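Local coordinates for tetratricopeptide repeat protein (Parabacteroides merdae ATCC 43184, PDB 4R7S) that is of unknown function but, as a tetratricopeptide repeat protein built from stacked antiparallel helices, probably serves as a scaffold for binding protein or peptide partners, at residues L57-L68 and I77-L88. Numbering follows the deposited sequence.
With EDO (1,2-ethanediol), chain H.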
loop_
_atom_site.group_PDB
_atom_site.type_symbol
_atom_site.label_atom_id
_atom_site.label_comp_id
_atom_site.label_asym_id
_atom_site.label_seq_id
_atom_site.Cartn_x
_atom_site.Cartn_y
_atom_site.Cartn_z
ATOM N N LEU A 57 -15.136 0.760 4.197
ATOM C CA LEU A 57 -14.532 1.141 2.927
ATOM C C LEU A 57 -15.542 1.682 1.889
ATOM O O LEU A 57 -15.249 2.703 1.259
ATOM C CB LEU A 57 -13.744 -0.038 2.338
ATOM C CG LEU A 57 -12.663 -0.692 3.222
ATOM C CD1 LEU A 57 -11.816 -1.664 2.401
ATOM C CD2 LEU A 57 -11.746 0.348 3.900
ATOM N N GLN A 58 -16.710 1.033 1.716
ATOM C CA GLN A 58 -17.710 1.518 0.763
ATOM C C GLN A 58 -18.262 2.868 1.201
ATOM O O GLN A 58 -18.442 3.734 0.345
ATOM C CB GLN A 58 -18.858 0.500 0.534
ATOM C CG GLN A 58 -18.520 -0.683 -0.406
ATOM C CD GLN A 58 -17.777 -0.329 -1.686
ATOM O OE1 GLN A 58 -18.128 0.602 -2.436
ATOM N NE2 GLN A 58 -16.728 -1.087 -1.967
ATOM N N GLU A 59 -18.478 3.062 2.527
ATOM C CA GLU A 59 -18.974 4.319 3.128
ATOM C C GLU A 59 -17.967 5.455 2.934
ATOM O O GLU A 59 -18.339 6.572 2.543
ATOM C CB GLU A 59 -19.237 4.140 4.635
ATOM C CG GLU A 59 -20.637 3.672 4.966
ATOM C CD GLU A 59 -20.702 2.779 6.186
ATOM O OE1 GLU A 59 -20.328 1.588 6.067
ATOM O OE2 GLU A 59 -21.121 3.269 7.260
ATOM N N ALA A 60 -16.693 5.151 3.235
ATOM C CA ALA A 60 -15.559 6.052 3.101
ATOM C C ALA A 60 -15.459 6.545 1.669
ATOM O O ALA A 60 -15.198 7.721 1.458
ATOM C CB ALA A 60 -14.284 5.337 3.500
ATOM N N LEU A 61 -15.725 5.666 0.689
ATOM C CA LEU A 61 -15.686 6.047 -0.720
ATOM C C LEU A 61 -16.763 7.088 -1.011
ATOM O O LEU A 61 -16.482 8.067 -1.705
ATOM C CB LEU A 61 -15.819 4.813 -1.648
ATOM C CG LEU A 61 -15.988 5.058 -3.158
ATOM C CD1 LEU A 61 -14.865 5.928 -3.742
ATOM C CD2 LEU A 61 -16.087 3.738 -3.911
ATOM N N ILE A 62 -17.960 6.908 -0.447
ATOM C CA ILE A 62 -19.063 7.851 -0.660
ATOM C C ILE A 62 -18.694 9.240 -0.062
ATOM O O ILE A 62 -18.913 10.268 -0.730
ATOM C CB ILE A 62 -20.413 7.276 -0.137
ATOM C CG1 ILE A 62 -20.871 6.110 -1.076
ATOM C CG2 ILE A 62 -21.493 8.374 -0.017
ATOM C CD1 ILE A 62 -22.124 5.295 -0.667
ATOM N N SER A 63 -18.082 9.253 1.144
ATOM C CA SER A 63 -17.666 10.487 1.815
ATOM C C SER A 63 -16.614 11.248 0.971
ATOM O O SER A 63 -16.787 12.444 0.719
ATOM C CB SER A 63 -17.145 10.195 3.219
ATOM O OG SER A 63 -18.208 9.796 4.071
ATOM N N TYR A 64 -15.575 10.547 0.492
ATOM C CA TYR A 64 -14.539 11.127 -0.366
ATOM C C TYR A 64 -15.130 11.619 -1.694
ATOM O O TYR A 64 -14.755 12.702 -2.156
ATOM C CB TYR A 64 -13.401 10.123 -0.641
ATOM C CG TYR A 64 -12.480 9.829 0.531
ATOM C CD1 TYR A 64 -12.149 10.819 1.453
ATOM C CD2 TYR A 64 -11.852 8.593 0.652
ATOM C CE1 TYR A 64 -11.276 10.562 2.507
ATOM C CE2 TYR A 64 -10.997 8.317 1.714
ATOM C CZ TYR A 64 -10.709 9.304 2.635
ATOM O OH TYR A 64 -9.828 9.026 3.642
ATOM N N THR A 65 -16.057 10.851 -2.289
ATOM C CA THR A 65 -16.718 11.227 -3.534
ATOM C C THR A 65 -17.497 12.548 -3.335
ATOM O O THR A 65 -17.426 13.434 -4.202
ATOM C CB THR A 65 -17.604 10.080 -4.049
ATOM O OG1 THR A 65 -16.740 9.010 -4.449
ATOM C CG2 THR A 65 -18.464 10.488 -5.234
ATOM N N SER A 66 -18.170 12.689 -2.175
ATOM C CA SER A 66 -18.941 13.874 -1.815
ATOM C C SER A 66 -18.037 15.060 -1.614
ATOM O O SER A 66 -18.332 16.126 -2.135
ATOM C CB SER A 66 -19.752 13.622 -0.549
ATOM O OG SER A 66 -20.682 12.569 -0.742
ATOM N N ALA A 67 -16.930 14.883 -0.866
ATOM C CA ALA A 67 -15.920 15.918 -0.602
ATOM C C ALA A 67 -15.316 16.446 -1.910
ATOM O O ALA A 67 -15.098 17.637 -2.051
ATOM C CB ALA A 67 -14.812 15.347 0.286
ATOM N N LEU A 68 -15.038 15.543 -2.855
ATOM C CA LEU A 68 -14.411 15.857 -4.131
ATOM C C LEU A 68 -15.328 16.720 -5.039
ATOM O O LEU A 68 -14.822 17.602 -5.739
ATOM C CB LEU A 68 -13.978 14.558 -4.840
ATOM C CG LEU A 68 -12.990 14.723 -5.985
ATOM C CD1 LEU A 68 -11.662 15.298 -5.513
ATOM C CD2 LEU A 68 -12.764 13.432 -6.679
ATOM N N ILE A 77 -7.922 14.958 -0.997
ATOM C CA ILE A 77 -9.064 14.115 -1.341
ATOM C C ILE A 77 -8.673 13.099 -2.443
ATOM O O ILE A 77 -8.976 11.921 -2.294
ATOM C CB ILE A 77 -10.327 14.965 -1.714
ATOM C CG1 ILE A 77 -10.640 15.989 -0.595
ATOM C CG2 ILE A 77 -11.554 14.052 -1.960
ATOM C CD1 ILE A 77 -11.692 17.128 -0.990
ATOM N N LEU A 78 -7.951 13.535 -3.490
ATOM C CA LEU A 78 -7.550 12.667 -4.595
ATOM C C LEU A 78 -6.590 11.595 -4.139
ATOM O O LEU A 78 -6.764 10.434 -4.498
ATOM C CB LEU A 78 -6.937 13.484 -5.754
ATOM C CG LEU A 78 -7.929 14.329 -6.560
ATOM C CD1 LEU A 78 -7.195 15.312 -7.428
ATOM C CD2 LEU A 78 -8.873 13.455 -7.393
ATOM N N GLU A 79 -5.611 11.972 -3.315
ATOM C CA GLU A 79 -4.614 11.057 -2.761
ATOM C C GLU A 79 -5.281 10.023 -1.838
ATOM O O GLU A 79 -4.932 8.854 -1.907
ATOM C CB GLU A 79 -3.531 11.856 -2.017
ATOM C CG GLU A 79 -2.449 11.014 -1.368
ATOM C CD GLU A 79 -1.547 11.764 -0.411
ATOM O OE1 GLU A 79 -0.991 12.812 -0.812
ATOM O OE2 GLU A 79 -1.355 11.275 0.725
ATOM N N ASN A 80 -6.256 10.432 -1.023
ATOM C CA ASN A 80 -6.909 9.493 -0.117
ATOM C C ASN A 80 -7.877 8.550 -0.843
ATOM O O ASN A 80 -7.852 7.344 -0.579
ATOM C CB ASN A 80 -7.600 10.238 1.031
ATOM C CG ASN A 80 -6.588 10.691 2.056
ATOM O OD1 ASN A 80 -6.130 9.933 2.911
ATOM N ND2 ASN A 80 -6.108 11.885 1.918
ATOM N N ARG A 81 -8.672 9.068 -1.777
ATOM C CA ARG A 81 -9.635 8.263 -2.545
ATOM C C ARG A 81 -8.896 7.324 -3.523
ATOM O O ARG A 81 -9.314 6.178 -3.697
ATOM C CB ARG A 81 -10.612 9.187 -3.279
ATOM C CG ARG A 81 -11.904 8.569 -3.795
ATOM C CD ARG A 81 -12.056 9.197 -5.158
ATOM N NE ARG A 81 -13.415 9.467 -5.588
ATOM C CZ ARG A 81 -13.733 9.935 -6.791
ATOM N NH1 ARG A 81 -12.787 10.168 -7.695
ATOM N NH2 ARG A 81 -15.000 10.172 -7.102
ATOM N N ALA A 82 -7.780 7.785 -4.127
ATOM C CA ALA A 82 -7.018 6.898 -5.014
ATOM C C ALA A 82 -6.456 5.730 -4.203
ATOM O O ALA A 82 -6.563 4.585 -4.638
ATOM C CB ALA A 82 -5.908 7.653 -5.720
ATOM N N SER A 83 -5.953 6.014 -2.985
ATOM C CA SER A 83 -5.436 5.012 -2.060
ATOM C C SER A 83 -6.562 4.068 -1.639
ATOM O O SER A 83 -6.342 2.864 -1.529
ATOM C CB SER A 83 -4.819 5.683 -0.839
ATOM O OG SER A 83 -4.387 4.721 0.106
ATOM N N LEU A 84 -7.762 4.607 -1.419
ATOM C CA LEU A 84 -8.901 3.783 -1.056
ATOM C C LEU A 84 -9.300 2.875 -2.236
ATOM O O LEU A 84 -9.565 1.695 -2.012
ATOM C CB LEU A 84 -10.086 4.643 -0.579
ATOM C CG LEU A 84 -11.372 3.892 -0.201
ATOM C CD1 LEU A 84 -11.155 2.925 0.952
ATOM C CD2 LEU A 84 -12.452 4.847 0.143
ATOM N N TYR A 85 -9.302 3.410 -3.481
ATOM C CA TYR A 85 -9.623 2.638 -4.685
ATOM C C TYR A 85 -8.684 1.448 -4.836
ATOM O O TYR A 85 -9.127 0.360 -5.187
ATOM C CB TYR A 85 -9.565 3.518 -5.942
ATOM C CG TYR A 85 -10.834 4.288 -6.245
ATOM C CD1 TYR A 85 -12.084 3.693 -6.110
ATOM C CD2 TYR A 85 -10.782 5.597 -6.716
ATOM C CE1 TYR A 85 -13.255 4.389 -6.413
ATOM C CE2 TYR A 85 -11.946 6.293 -7.050
ATOM C CZ TYR A 85 -13.182 5.685 -6.893
ATOM O OH TYR A 85 -14.338 6.356 -7.197
ATOM N N THR A 86 -7.391 1.657 -4.540
ATOM C CA THR A 86 -6.342 0.654 -4.597
ATOM C C THR A 86 -6.679 -0.471 -3.612
ATOM O O THR A 86 -6.612 -1.644 -3.994
ATOM C CB THR A 86 -4.968 1.308 -4.344
ATOM O OG1 THR A 86 -4.697 2.214 -5.416
ATOM C CG2 THR A 86 -3.831 0.288 -4.295
ATOM N N GLU A 87 -7.095 -0.104 -2.375
ATOM C CA GLU A 87 -7.480 -1.033 -1.314
ATOM C C GLU A 87 -8.734 -1.830 -1.728
ATOM O O GLU A 87 -8.865 -2.999 -1.355
ATOM C CB GLU A 87 -7.711 -0.267 -0.004
ATOM C CG GLU A 87 -7.627 -1.154 1.226
ATOM C CD GLU A 87 -7.994 -0.538 2.560
ATOM O OE1 GLU A 87 -7.782 0.682 2.739
ATOM O OE2 GLU A 87 -8.426 -1.297 3.458
ATOM N N LEU A 88 -9.632 -1.211 -2.527
ATOM C CA LEU A 88 -10.840 -1.865 -3.027
ATOM C C LEU A 88 -10.561 -2.654 -4.318
ATOM O O LEU A 88 -11.479 -3.284 -4.856
ATOM C CB LEU A 88 -11.953 -0.846 -3.294
ATOM C CG LEU A 88 -12.550 -0.083 -2.123
ATOM C CD1 LEU A 88 -13.413 1.080 -2.632
ATOM C CD2 LEU A 88 -13.387 -0.993 -1.238
HETATM C C1 EDO H . -5.689 12.053 6.648
HETATM O O1 EDO H . -4.982 10.979 6.018
HETATM C C2 EDO H . -6.736 12.683 5.679
HETATM O O2 EDO H . -7.977 12.883 6.352
HETATM O O HOH W 1 -7.461 7.656 3.469
#
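L84 and R81 dock as knobs into successive holes of helix 57-68, which runs at 152° to helix 77-87. The apolar packing starts with L84, set among L57, A60, L61 and Y64; its CD2 presses against L61 N (3.4 Å) and meets the Y64 ring at its edge. At one end I77 and L78 pack on L68, at the other L88 on L57 and L61. L61 CD1 also touches Y85 CE1 at 3.5 Å.

Over one face of the Y64 ring, N80 CB makes a CH-pi contact, 4.1 Å from the centroid. A water bridges Y64 OH (2.7 Å) and N80 OD1 (2.7 Å); Y64 OH is also hydrogen-bonded to T49, and N80 ND2 to the T76 carbonyl.

R81 leaves its backbone with CG opposite the N (chi1 -163°) and bends at chi2 and chi3, which sets the guanidinium between L68 CD2 on one face and Y85 OH on the other. NH2 donates a weak in-plane bond to T65 OG1 (3.4 Å), while NH1 is salt-bridged to D97 of helix 91-104. A leucine here would probably cost D97 this salt bridge and T65 this weak donor.

The chemistry is thus mainly apolar, as in consecutive tetratricopeptide helices, with R81 linking the pair to the following helix.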